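Long-range contacts in ricin B-like lectin (Macrolepiota procera, PDB 4IZX), which binds carbohydrates through a ricin B-type beta-trefoil domain and is captured here with lactose, a galactose-containing disaccharide, at its surface: residues D27-I31 with R75-V79; N107-Y113 with H132-T136. All coordinates share one frame; numbering follows the deposited sequence.

Interaction 1: D27-I31 with R75-V79; sequences DNKSI and RLVAV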
loop_
_atom_site.group_PDB
_atom_site.type_symbol
_atom_site.label_atom_id
_atom_site.label_comp_id
_atom_site.label_asym_id
_atom_site.label_seq_id
_atom_site.Cartn_x
_atom_site.Cartn_y
_atom_site.Cartn_z
ATOM N N ASP A 27 5.042 -5.261 -15.594
ATOM C CA ASP A 27 5.894 -4.083 -15.884
ATOM C C ASP A 27 6.883 -3.704 -14.778
ATOM O O ASP A 27 7.728 -2.851 -14.974
ATOM C CB ASP A 27 5.047 -2.876 -16.331
ATOM C CG ASP A 27 4.123 -2.357 -15.234
ATOM O OD1 ASP A 27 4.230 -2.832 -14.084
ATOM O OD2 ASP A 27 3.284 -1.496 -15.562
ATOM N N ASN A 28 6.871 -4.406 -13.649
ATOM C CA ASN A 28 7.716 -4.084 -12.489
ATOM C C ASN A 28 7.589 -2.618 -12.083
ATOM O O ASN A 28 8.499 -2.062 -11.490
ATOM C CB ASN A 28 9.172 -4.536 -12.650
ATOM C CG ASN A 28 9.261 -6.005 -12.973
ATOM O OD1 ASN A 28 8.685 -6.866 -12.294
ATOM N ND2 ASN A 28 9.872 -6.290 -14.101
ATOM N N LYS A 29 6.404 -2.049 -12.297
ATOM C CA LYS A 29 6.154 -0.663 -11.971
ATOM C C LYS A 29 4.775 -0.373 -11.361
ATOM O O LYS A 29 4.633 0.364 -10.414
ATOM C CB LYS A 29 6.373 0.241 -13.201
ATOM C CG LYS A 29 6.061 1.684 -12.943
ATOM C CD LYS A 29 7.227 2.616 -12.992
ATOM C CE LYS A 29 6.780 4.073 -12.824
ATOM N NZ LYS A 29 7.675 4.908 -11.926
ATOM N N SER A 30 3.743 -0.929 -11.955
ATOM C CA SER A 30 2.380 -0.652 -11.514
ATOM C C SER A 30 2.067 -1.384 -10.227
ATOM O O SER A 30 2.405 -2.558 -10.062
ATOM C CB SER A 30 1.400 -1.053 -12.615
ATOM O OG SER A 30 1.598 -0.327 -13.814
ATOM N N ILE A 31 1.343 -0.715 -9.343
ATOM C CA ILE A 31 0.923 -1.308 -8.090
ATOM C C ILE A 31 -0.523 -1.737 -8.162
ATOM O O ILE A 31 -1.400 -0.924 -8.509
ATOM C CB ILE A 31 1.140 -0.341 -6.909
ATOM C CG1 ILE A 31 2.587 0.146 -6.811
ATOM C CG2 ILE A 31 0.680 -0.974 -5.602
ATOM C CD1 ILE A 31 3.633 -0.927 -6.601
ATOM N N ARG A 75 -2.261 7.127 -9.467
ATOM C CA ARG A 75 -1.800 5.739 -9.426
ATOM C C ARG A 75 -0.615 5.556 -8.480
ATOM O O ARG A 75 0.290 6.390 -8.455
ATOM C CB ARG A 75 -1.361 5.283 -10.826
ATOM C CG ARG A 75 -2.464 5.166 -11.867
ATOM C CD ARG A 75 -2.051 4.211 -12.999
ATOM N NE ARG A 75 -0.718 4.508 -13.516
ATOM C CZ ARG A 75 0.176 3.583 -13.851
ATOM N NH1 ARG A 75 -0.118 2.297 -13.725
ATOM N NH2 ARG A 75 1.365 3.944 -14.315
ATOM N N LEU A 76 -0.597 4.459 -7.723
ATOM C CA LEU A 76 0.635 4.057 -7.048
ATOM C C LEU A 76 1.531 3.341 -8.052
ATOM O O LEU A 76 1.085 2.532 -8.877
ATOM C CB LEU A 76 0.336 3.154 -5.861
ATOM C CG LEU A 76 0.091 3.890 -4.555
ATOM C CD1 LEU A 76 -1.205 4.653 -4.556
ATOM C CD2 LEU A 76 0.260 2.967 -3.380
ATOM N N VAL A 77 2.819 3.639 -7.964
ATOM C CA VAL A 77 3.856 3.061 -8.807
ATOM C C VAL A 77 5.129 2.859 -7.981
ATOM O O VAL A 77 5.367 3.528 -6.980
ATOM C CB VAL A 77 4.166 3.956 -10.026
ATOM C CG1 VAL A 77 3.000 4.006 -11.007
ATOM C CG2 VAL A 77 4.639 5.342 -9.612
ATOM N N ALA A 78 5.967 1.936 -8.454
ATOM C CA ALA A 78 7.314 1.808 -7.951
ATOM C C ALA A 78 8.169 3.007 -8.342
ATOM O O ALA A 78 8.120 3.433 -9.481
ATOM C CB ALA A 78 7.959 0.571 -8.562
ATOM N N VAL A 79 8.951 3.523 -7.410
ATOM C CA VAL A 79 9.800 4.697 -7.645
ATOM C C VAL A 79 11.209 4.414 -7.140
ATOM O O VAL A 79 11.443 3.558 -6.281
ATOM C CB VAL A 79 9.223 5.963 -6.987
ATOM C CG1 VAL A 79 7.890 6.309 -7.593
ATOM C CG2 VAL A 79 9.117 5.864 -5.473
HETATM O O HOH W 1 3.063 1.989 -14.752
HETATM O O HOH W 2 -1.184 1.302 -10.087
#
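Two backbone bonds join Lys29 and Ile31 to the strand around Val77. Ala78 N donates to Lys29 O at 2.8 Å. On the far side of Ser30 and Val77 along the chains, Ile31 N reaches Leu76 O at 3.3 Å. Between them Ser30 and Val77 form a single beta bridge, and Val77 CA adds a CA-H...O contact to Lys29 O.

Two side-chain bonds, from Lys29 and Arg75, flank the bridge along the strand, on one face of it. With CG anti to the backbone N (chi1 177°) and bends at chi2 and chi4, the Lys29 chain passes over the Val77 side chain, CE to CB 3.8 Å, and brings NZ to Ala78 O at 2.9 Å, close to the line of the C=O bond. Arg75 sends NH1 to Ser30 OG at 3.1 Å, edge-on in the guanidinium plane; a water joins NH2 to the same hydroxyl, and NE forms a salt bridge with Glu67. Ser30 OG in turn donates to the syn lone pair of Asp27 OD2 at 2.7 Å, while Asp27 OD1 takes the backbone N-H groups of Lys29 and Ser30 from one face of the carboxylate. Ser30 OG thus gives its proton to Asp27 OD2 and receives from Arg75 NH1 and the water, which fixes its rotation.

The apolar part is buried: Ile31 CB lies 3.7 Å from Leu76 CB, with Val122 and Leu64 packed around both. A second water bridges Ile31 O and Leu76 O.

The arrangement is an Asx turn, part of an Asx motif begun by Asp27, docked by an isolated beta bridge onto strand 76-79, and it ties the loop between strands 20-23 and 31-34 to that strand of the beta-trefoil.

Interaction 2: N107-Y113 with H132-T136; sequences NLDLSGY and HQTWT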
loop_
_atom_site.group_PDB
_atom_site.type_symbol
_atom_site.label_atom_id
_atom_site.label_comp_id
_atom_site.label_asym_id
_atom_site.label_seq_id
_atom_site.Cartn_x
_atom_site.Cartn_y
_atom_site.Cartn_z
ATOM N N ASN A 107 -5.383 8.809 0.908
ATOM C CA ASN A 107 -4.916 7.502 1.364
ATOM C C ASN A 107 -5.056 6.440 0.297
ATOM O O ASN A 107 -5.847 6.563 -0.652
ATOM C CB ASN A 107 -5.498 7.094 2.724
ATOM C CG ASN A 107 -7.003 6.926 2.817
ATOM O OD1 ASN A 107 -7.509 6.747 3.960
ATOM N ND2 ASN A 107 -7.739 6.900 1.734
ATOM N N LEU A 108 -4.318 5.346 0.472
ATOM C CA LEU A 108 -4.386 4.238 -0.455
ATOM C C LEU A 108 -5.778 3.675 -0.526
ATOM O O LEU A 108 -6.434 3.432 0.480
ATOM C CB LEU A 108 -3.409 3.116 -0.027
ATOM C CG LEU A 108 -2.025 3.197 -0.656
ATOM C CD1 LEU A 108 -1.302 4.477 -0.304
ATOM C CD2 LEU A 108 -1.203 2.009 -0.214
ATOM N N ASP A 109 -6.199 3.348 -1.752
ATOM C CA ASP A 109 -7.562 2.958 -2.101
ATOM C C ASP A 109 -7.414 1.890 -3.196
ATOM O O ASP A 109 -6.818 2.134 -4.241
ATOM C CB ASP A 109 -8.279 4.255 -2.577
ATOM C CG ASP A 109 -9.686 4.055 -3.083
ATOM O OD1 ASP A 109 -9.868 3.311 -4.084
ATOM O OD2 ASP A 109 -10.610 4.657 -2.490
ATOM N N LEU A 110 -7.955 0.706 -2.936
ATOM C CA LEU A 110 -8.019 -0.328 -3.963
ATOM C C LEU A 110 -9.176 0.038 -4.877
ATOM O O LEU A 110 -10.326 0.136 -4.438
ATOM C CB LEU A 110 -8.202 -1.715 -3.340
ATOM C CG LEU A 110 -8.248 -2.877 -4.355
ATOM C CD1 LEU A 110 -6.966 -2.963 -5.179
ATOM C CD2 LEU A 110 -8.529 -4.181 -3.638
ATOM N N SER A 111 -8.851 0.316 -6.129
ATOM C CA SER A 111 -9.792 0.956 -7.053
ATOM C C SER A 111 -10.973 0.070 -7.393
ATOM O O SER A 111 -11.017 -1.121 -7.071
ATOM C CB SER A 111 -9.074 1.440 -8.301
ATOM O OG SER A 111 -8.647 0.412 -9.128
ATOM N N GLY A 112 -11.974 0.687 -8.007
ATOM C CA GLY A 112 -13.237 0.027 -8.213
ATOM C C GLY A 112 -13.936 -0.360 -6.931
ATOM O O GLY A 112 -14.665 -1.359 -6.887
ATOM N N TYR A 113 -13.701 0.394 -5.851
ATOM C CA TYR A 113 -14.304 0.119 -4.541
ATOM C C TYR A 113 -13.877 -1.233 -4.026
ATOM O O TYR A 113 -14.674 -2.022 -3.497
ATOM C CB TYR A 113 -15.823 0.279 -4.535
ATOM C CG TYR A 113 -16.260 1.469 -5.305
ATOM C CD1 TYR A 113 -15.941 2.754 -4.926
ATOM C CD2 TYR A 113 -16.943 1.302 -6.500
ATOM C CE1 TYR A 113 -16.296 3.844 -5.673
ATOM C CE2 TYR A 113 -17.260 2.400 -7.285
ATOM C CZ TYR A 113 -16.930 3.673 -6.855
ATOM O OH TYR A 113 -17.307 4.785 -7.561
ATOM N N HIS A 132 -12.423 -0.538 1.325
ATOM C CA HIS A 132 -11.360 -0.720 0.356
ATOM C C HIS A 132 -10.204 0.238 0.533
ATOM O O HIS A 132 -9.213 0.100 -0.175
ATOM C CB HIS A 132 -11.955 -0.631 -1.042
ATOM C CG HIS A 132 -12.639 0.660 -1.299
ATOM N ND1 HIS A 132 -13.871 0.953 -0.787
ATOM C CD2 HIS A 132 -12.240 1.740 -2.001
ATOM C CE1 HIS A 132 -14.203 2.167 -1.174
ATOM N NE2 HIS A 132 -13.218 2.682 -1.885
ATOM N N GLN A 133 -10.333 1.172 1.486
ATOM C CA GLN A 133 -9.233 2.044 1.896
ATOM C C GLN A 133 -8.514 1.590 3.150
ATOM O O GLN A 133 -7.687 2.327 3.690
ATOM C CB GLN A 133 -9.736 3.473 2.109
ATOM C CG GLN A 133 -10.448 4.059 0.911
ATOM C CD GLN A 133 -10.612 5.548 1.046
ATOM O OE1 GLN A 133 -10.589 6.122 2.147
ATOM N NE2 GLN A 133 -10.735 6.221 -0.085
ATOM N N THR A 134 -8.832 0.391 3.651
ATOM C CA THR A 134 -8.244 -0.100 4.881
ATOM C C THR A 134 -7.526 -1.425 4.616
ATOM O O THR A 134 -7.935 -2.211 3.737
ATOM C CB THR A 134 -9.295 -0.255 5.988
ATOM O OG1 THR A 134 -10.233 -1.302 5.702
ATOM C CG2 THR A 134 -10.049 1.038 6.235
ATOM N N TRP A 135 -6.467 -1.651 5.384
ATOM C CA TRP A 135 -5.474 -2.662 5.040
ATOM C C TRP A 135 -4.962 -3.299 6.314
ATOM O O TRP A 135 -4.683 -2.616 7.292
ATOM C CB TRP A 135 -4.275 -2.019 4.306
ATOM C CG TRP A 135 -4.643 -1.148 3.120
ATOM C CD1 TRP A 135 -5.007 0.145 3.165
ATOM C CD2 TRP A 135 -4.731 -1.551 1.767
ATOM N NE1 TRP A 135 -5.313 0.589 1.909
ATOM C CE2 TRP A 135 -5.124 -0.431 1.031
ATOM C CE3 TRP A 135 -4.444 -2.738 1.082
ATOM C CZ2 TRP A 135 -5.236 -0.455 -0.358
ATOM C CZ3 TRP A 135 -4.591 -2.763 -0.297
ATOM C CH2 TRP A 135 -4.952 -1.628 -0.997
ATOM N N THR A 136 -4.744 -4.617 6.283
ATOM C CA THR A 136 -3.978 -5.270 7.352
ATOM C C THR A 136 -2.518 -5.361 6.951
ATOM O O THR A 136 -2.203 -5.415 5.779
ATOM C CB THR A 136 -4.538 -6.633 7.725
ATOM O OG1 THR A 136 -4.520 -7.455 6.576
ATOM C CG2 THR A 136 -5.924 -6.490 8.267
HETATM O O HOH W 3 -5.349 3.675 3.094
HETATM O O HOH W 4 -13.167 5.394 -2.729
#
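Asp109 OD2 is gripped by Gln133 NE2 and by a water. The amide bond is 2.9 Å long and almost straight (172°), lies in the Gln133 amide plane and uses the anti lone pair of OD2. The water donates to OD2 and also hydrogen-bonds His132 NE2, linking the carboxylate to the imidazole, which stands alongside with its plane steeply inclined to the carboxylate. Asp109 OD1 is held separately by Gln123 NE2, so both oxygens of this buried acid have amide partners.

At its other end the Gln133 amide receives Asn107 ND2 on OE1 at 3.0 Å. The two amides are nearly perpendicular: the donor N-H lies in the Asn107 plane but comes down on OE1 from above the Gln133 carbonyl plane. Arg98 NH1 donates both to OE1 and to Asn107 OD1, and Thr127 holds Asn107 OD1 as well.

Gln133 and Trp135 belong to the QxW motif of ricin-type beta-trefoils, in which the glutamine and tryptophan are bound into the core of a repeat; here both side chains contact strand 106-110. Trp135 NE1 makes a weak 3.4 Å bond to Leu108 O, backed by a water that donates to Leu108 O and Gln133 O. Leu108 CB lies against NE1 and CZ2 of the indole, and Leu110 CB against CH2.

Leu110 N donates to His132 O at 3.1 Å, an oxygen also reached by Asn14 ND2. The His132 side chain, its CG set between the backbone N and the carbonyl carbon (chi1 58°), turns one face to Tyr113, whose CA sits 3.6 Å above the ring centre as a CH-pi contact. The tyrosine ring adds an offset edge-to-face stack on that imidazole, centroids 5.8 Å apart, its edge directed at the face.

Interaction 1 closes before interaction 2 opens along the chain, and their centres lie 16 Å apart in the same beta-trefoil. They nevertheless touch through the core: Leu76 CD2 of interaction 1 packs on Leu108 CG of interaction 2 at 3.6 Å. Their relation to the lactose differs. The side chain of Asn28 is about 7 Å from both the galactose and the glucose unit and about 4 Å from Gly25 of the galactose site, so the Asn28 end of residues 27-31 lies beside the sugar pocket. In interaction 2 the side chain of Leu110 is about 12 Å from the bound galactose. It is about 9 Å from the side chain of Asp22, a galactose-binding residue.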